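Chitin binding protein (Streptomyces lividans, PDB 5FTZ) is a copper-dependent lytic polysaccharide monooxygenase of family AA10 that probably cleaves chitin chains by oxidation. Local coordinates at residues H1-D5 and T88-A92. Residues are numbered along the deposited sequence; the frame is centred on the assembly and turned at random.
Sequences HGYTD and TARHA. With CU (copper (II) ion), chain B.
The carbonyl oxygen of H1 is gripped by two backbone amides of the loop 88-92, next to the histidine brace, the copper site of lytic polysaccharide monooxygenases. T88 N reaches H1 O at 2.9 Å, with an N-H...O angle of 146°. A89 N reaches H1 O at 3.3 Å on a straighter line of 169°. Both donors come from the same face of the carbonyl plane. They anchor the chain terminus beside the metal. The contact ties the start of strand 2-6 to the loop between strands 80-87 and 93-100, near the protein surface. In the brace H1 chelates copper twice, through H1 N at 2.2 Å and H1 ND1 at 1.9 Å. The H1 ring can close this chelate because CG lies beside the backbone N, at chi1 -71°. H91 NE2 binds the same copper at 1.9 Å and meets the H1 ring at its edge. The two imidazoles are thus joined through the metal and not stacked. H1 N also makes a weak hydrogen bond to A89 O. That oxygen sits over one face of the H91 ring, offset toward its rim. F164 meets the H1 ring edge-to-face, and H91 touches V157 of strand 148-157. A89 CB points at the site and stops 3.8 Å from the copper. T88 OG1 comes close to H1 CB, at 3.1 Å.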
ATOM      1  N   HIS A   1       6.631  14.911  -2.018  1.00 12.64           N
ATOM      2  CA  HIS A   1       7.503  16.126  -2.148  1.00 11.34           C
ATOM      3  C   HIS A   1       7.527  16.887  -0.856  1.00 10.42           C
ATOM      4  O   HIS A   1       6.499  17.195  -0.252  1.00 11.06           O
ATOM      5  CB  HIS A   1       7.098  17.000  -3.336  1.00 12.33           C
ATOM      6  CG  HIS A   1       7.434  16.379  -4.662  1.00 13.41           C
ATOM      7  ND1 HIS A   1       6.910  15.185  -5.085  1.00 14.67           N
ATOM      8  CD2 HIS A   1       8.285  16.755  -5.638  1.00 15.25           C
ATOM      9  CE1 HIS A   1       7.413  14.837  -6.252  1.00 16.27           C
ATOM     10  NE2 HIS A   1       8.246  15.788  -6.613  1.00 16.15           N
ATOM     11  N   GLY A   2       8.740  17.143  -0.380  1.00 10.04           N
ATOM     12  CA  GLY A   2       8.927  17.838   0.871  1.00 10.27           C
ATOM     13  C   GLY A   2      10.377  17.923   1.257  1.00  9.59           C
ATOM     14  O   GLY A   2      11.238  17.337   0.604  1.00  9.44           O
ATOM     15  N   TYR A   3      10.630  18.562   2.405  1.00  9.25           N
ATOM     16  CA  TYR A   3      11.996  18.751   2.898  1.00  9.82           C
ATOM     17  C   TYR A   3      11.904  18.966   4.405  1.00  9.15           C
ATOM     18  O   TYR A   3      10.855  19.330   4.937  1.00  9.76           O
ATOM     19  CB  TYR A   3      12.652  19.989   2.228  1.00 10.74           C
ATOM     20  CG  TYR A   3      11.836  21.231   2.294  1.00 10.94           C
ATOM     21  CD1 TYR A   3      11.858  22.055   3.407  1.00 11.07           C
ATOM     22  CD2 TYR A   3      10.975  21.559   1.272  1.00 12.24           C
ATOM     23  CE1 TYR A   3      11.009  23.140   3.531  1.00 13.25           C
ATOM     24  CE2 TYR A   3      10.155  22.697   1.327  1.00 13.46           C
ATOM     25  CZ  TYR A   3      10.178  23.483   2.472  1.00 14.05           C
ATOM     26  OH  TYR A   3       9.425  24.632   2.614  1.00 17.78           O
ATOM     27  N   THR A   4      13.030  18.914   5.062  1.00  8.68           N
ATOM     28  CA  THR A   4      13.070  19.249   6.481  1.00  8.55           C
ATOM     29  C   THR A   4      13.351  20.738   6.652  1.00  9.30           C
ATOM     30  O   THR A   4      14.245  21.313   6.009  1.00  9.22           O
ATOM     31  CB  THR A   4      14.151  18.463   7.220  1.00  9.87           C
ATOM     32  OG1 THR A   4      15.294  18.462   6.402  1.00 11.09           O
ATOM     33  CG2 THR A   4      13.737  17.011   7.490  1.00 11.77           C
ATOM     34  N   ASP A   5      12.609  21.333   7.566  1.00  9.71           N
ATOM     35  CA  ASP A   5      12.934  22.702   7.990  1.00 10.45           C
ATOM     36  C   ASP A   5      13.426  22.782   9.432  1.00 10.22           C
ATOM     37  O   ASP A   5      13.930  23.808   9.797  1.00 11.12           O
ATOM     38  CB  ASP A   5      11.828  23.732   7.666  1.00 13.68           C
ATOM     39  CG  ASP A   5      10.685  23.615   8.503  1.00 16.13           C
ATOM     40  OD1 ASP A   5      10.484  22.617   9.168  1.00 15.64           O
ATOM     41  OD2 ASP A   5       9.877  24.589   8.571  1.00 16.78           O
ATOM     42  N   THR A  88       4.805  19.477   0.183  1.00 13.97           N
ATOM     43  CA  THR A  88       3.966  20.021  -0.875  1.00 17.15           C
ATOM     44  C   THR A  88       3.084  18.934  -1.478  1.00 18.90           C
ATOM     45  O   THR A  88       2.113  19.283  -2.162  1.00 20.41           O
ATOM     46  CB  THR A  88       4.803  20.656  -1.982  1.00 18.88           C
ATOM     47  OG1 THR A  88       5.685  19.677  -2.508  1.00 19.98           O
ATOM     48  CG2 THR A  88       5.683  21.766  -1.429  1.00 19.69           C
ATOM     49  N   ALA A  89       3.433  17.650  -1.287  1.00 17.57           N
ATOM     50  CA  ALA A  89       2.573  16.518  -1.662  1.00 19.42           C
ATOM     51  C   ALA A  89       2.714  15.446  -0.562  1.00 19.00           C
ATOM     52  O   ALA A  89       3.825  14.893  -0.345  1.00 18.49           O
ATOM     53  CB  ALA A  89       2.921  15.992  -3.016  1.00 21.41           C
ATOM     54  N   ARG A  90       1.614  15.124   0.120  1.00 19.28           N
ATOM     55  CA  ARG A  90       1.621  14.269   1.342  1.00 18.14           C
ATOM     56  C   ARG A  90       1.427  12.755   1.067  1.00 17.12           C
ATOM     57  O   ARG A  90       0.395  12.154   1.384  1.00 20.53           O
ATOM     58  CB  ARG A  90       0.519  14.738   2.259  1.00 21.07           C
ATOM     59  CG  ARG A  90       0.785  16.118   2.849  1.00 22.17           C
ATOM     60  CD  ARG A  90      -0.507  16.815   3.186  1.00 25.95           C
ATOM     61  NE  ARG A  90      -1.269  16.080   4.161  1.00 28.09           N
ATOM     62  CZ  ARG A  90      -2.481  16.422   4.568  1.00 33.47           C
ATOM     63  NH1 ARG A  90      -3.062  17.553   4.129  1.00 33.93           N
ATOM     64  NH2 ARG A  90      -3.096  15.640   5.440  1.00 34.25           N
ATOM     65  N   HIS A  91       2.434  12.155   0.519  1.00 15.50           N
ATOM     66  CA  HIS A  91       2.289  10.786   0.027  1.00 14.87           C
ATOM     67  C   HIS A  91       2.178   9.814   1.180  1.00 12.28           C
ATOM     68  O   HIS A  91       2.727  10.062   2.278  1.00 12.25           O
ATOM     69  CB  HIS A  91       3.553  10.374  -0.700  1.00 15.24           C
ATOM     70  CG  HIS A  91       3.912  11.220  -1.871  1.00 17.69           C
ATOM     71  ND1 HIS A  91       3.063  11.403  -2.939  1.00 21.14           N
ATOM     72  CD2 HIS A  91       5.025  11.954  -2.135  1.00 17.77           C
ATOM     73  CE1 HIS A  91       3.632  12.190  -3.822  1.00 22.36           C
ATOM     74  NE2 HIS A  91       4.813  12.553  -3.349  1.00 19.57           N
ATOM     75  N   ALA A  92       1.478   8.719   0.974  1.00 11.13           N
ATOM     76  CA  ALA A  92       1.526   7.561   1.860  1.00 10.31           C
ATOM     77  C   ALA A  92       3.003   7.242   2.117  1.00  9.82           C
ATOM     78  O   ALA A  92       3.817   7.200   1.201  1.00  9.31           O
ATOM     79  CB  ALA A  92       0.829   6.365   1.243  1.00 11.06           C
TER
HETATM   80 CU    CU B 202       6.010  13.922  -3.928  0.80 14.50          CU